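Local coordinates for protein proline dipeptidase (Streptococcus agalactiae, PDB 3OOO) that probably acts as a manganese-dependent proline dipeptidase of the M24B family, represented here by its creatinase/prolidase-type N-terminal domain alone, at residues V26-N29 and Y30-F34. Residues are numbered along the deposited sequence; the frame is centred on the assembly and turned at random.
Sequences VTVN and YLTGF
The carbonyl oxygen of V28 is gripped twice by T32: V28 O takes a short bond of 2.7 Å from T32 OG1 and a weak one of 2.9 Å from T32 N, whose N-H...O angle is only 121°. The hydroxyl arrives above the carbonyl plane, 45° out of it, rather than on a lone pair. A chi1 of 69° sets T32 OG1 between its own backbone N and carbonyl carbon, which lets it reach back to V28 O and also meet the N-H of F34. While donating to V28, it accepts from the backbone N of F34, two residues on, at 3.1 Å between F34 N and T32 OG1: an ST turn. One side chain thus links the backbone of the helix to the loop that follows. G33, with positive phi, is where the chain departs from helical geometry, yet G33 N still donates a hydrogen bond to N29 O, 2.8 Å long. In the loop, F34 O comes within 3.3 Å of N29 CA, a CA-H...O contact. Earlier in the helix the pattern is regular, Y30 N donating to V26 O and L31 N to T27 O, each at 2.9 Å. T27 and L31 lie side by side, their methyls T27 CG2 and L31 CD1 4.1 Å apart, while T27 OG1 is held by E101. In this creatinase/prolidase-type N-terminal domain, helix 25-32 follows strand 19-22, and T27, V28 and L31 all rest on F22 of that strand; L31 and T32 also meet helix 3-14, and beyond the turn F34 packs against helix 62-68.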
# COMPACT_ATOMS: atom_id res chain seq x y z
N VAL A 26 8.55 -11.37 1.18
CA VAL A 26 9.10 -12.03 2.36
C VAL A 26 8.13 -13.10 2.89
O VAL A 26 8.54 -14.22 3.20
CB VAL A 26 9.48 -11.00 3.46
CG1 VAL A 26 9.94 -11.70 4.73
CG2 VAL A 26 10.55 -10.05 2.95
N THR A 27 6.85 -12.74 2.97
CA THR A 27 5.82 -13.67 3.44
C THR A 27 5.68 -14.85 2.49
O THR A 27 5.64 -16.00 2.92
CB THR A 27 4.46 -12.96 3.59
OG1 THR A 27 4.60 -11.82 4.44
CG2 THR A 27 3.42 -13.91 4.19
N VAL A 28 5.59 -14.57 1.19
CA VAL A 28 5.46 -15.62 0.20
C VAL A 28 6.65 -16.58 0.25
O VAL A 28 6.47 -17.81 0.18
CB VAL A 28 5.24 -15.04 -1.21
CG1 VAL A 28 5.29 -16.13 -2.27
CG2 VAL A 28 3.90 -14.31 -1.25
N ASN A 29 7.85 -16.03 0.41
CA ASN A 29 9.05 -16.86 0.55
C ASN A 29 9.02 -17.71 1.81
O ASN A 29 9.39 -18.88 1.78
CB ASN A 29 10.30 -15.98 0.50
CG ASN A 29 11.58 -16.80 0.46
OD1 ASN A 29 11.73 -17.70 -0.36
ND2 ASN A 29 12.51 -16.47 1.34
N TYR A 30 8.57 -17.12 2.92
CA TYR A 30 8.41 -17.85 4.18
C TYR A 30 7.45 -19.04 4.01
O TYR A 30 7.69 -20.13 4.54
CB TYR A 30 7.92 -16.91 5.29
CG TYR A 30 7.47 -17.60 6.56
CD1 TYR A 30 8.39 -18.09 7.47
CD2 TYR A 30 6.11 -17.74 6.85
CE1 TYR A 30 7.98 -18.73 8.64
CE2 TYR A 30 5.68 -18.37 8.01
CZ TYR A 30 6.63 -18.86 8.90
OH TYR A 30 6.22 -19.49 10.06
N LEU A 31 6.39 -18.82 3.25
CA LEU A 31 5.35 -19.84 3.07
C LEU A 31 5.66 -20.90 2.02
O LEU A 31 5.09 -21.99 2.08
CB LEU A 31 4.01 -19.18 2.73
CG LEU A 31 3.35 -18.30 3.80
CD1 LEU A 31 2.11 -17.63 3.22
CD2 LEU A 31 3.02 -19.09 5.06
N THR A 32 6.54 -20.59 1.07
CA THR A 32 6.72 -21.43 -0.12
C THR A 32 8.17 -21.74 -0.52
O THR A 32 8.40 -22.69 -1.27
CB THR A 32 6.05 -20.82 -1.38
OG1 THR A 32 6.77 -19.64 -1.78
CG2 THR A 32 4.58 -20.48 -1.13
N GLY A 33 9.11 -20.92 -0.07
CA GLY A 33 10.50 -21.03 -0.51
C GLY A 33 10.79 -20.32 -1.83
O GLY A 33 11.92 -20.36 -2.33
N PHE A 34 9.77 -19.69 -2.40
CA PHE A 34 9.91 -18.93 -3.64
C PHE A 34 9.96 -17.45 -3.31
O PHE A 34 9.01 -16.90 -2.74
CB PHE A 34 8.73 -19.25 -4.58
CG PHE A 34 8.69 -18.39 -5.83
CD1 PHE A 34 9.55 -18.65 -6.90
CD2 PHE A 34 7.78 -17.34 -5.94
CE1 PHE A 34 9.52 -17.86 -8.05
CE2 PHE A 34 7.74 -16.56 -7.10
CZ PHE A 34 8.61 -16.82 -8.15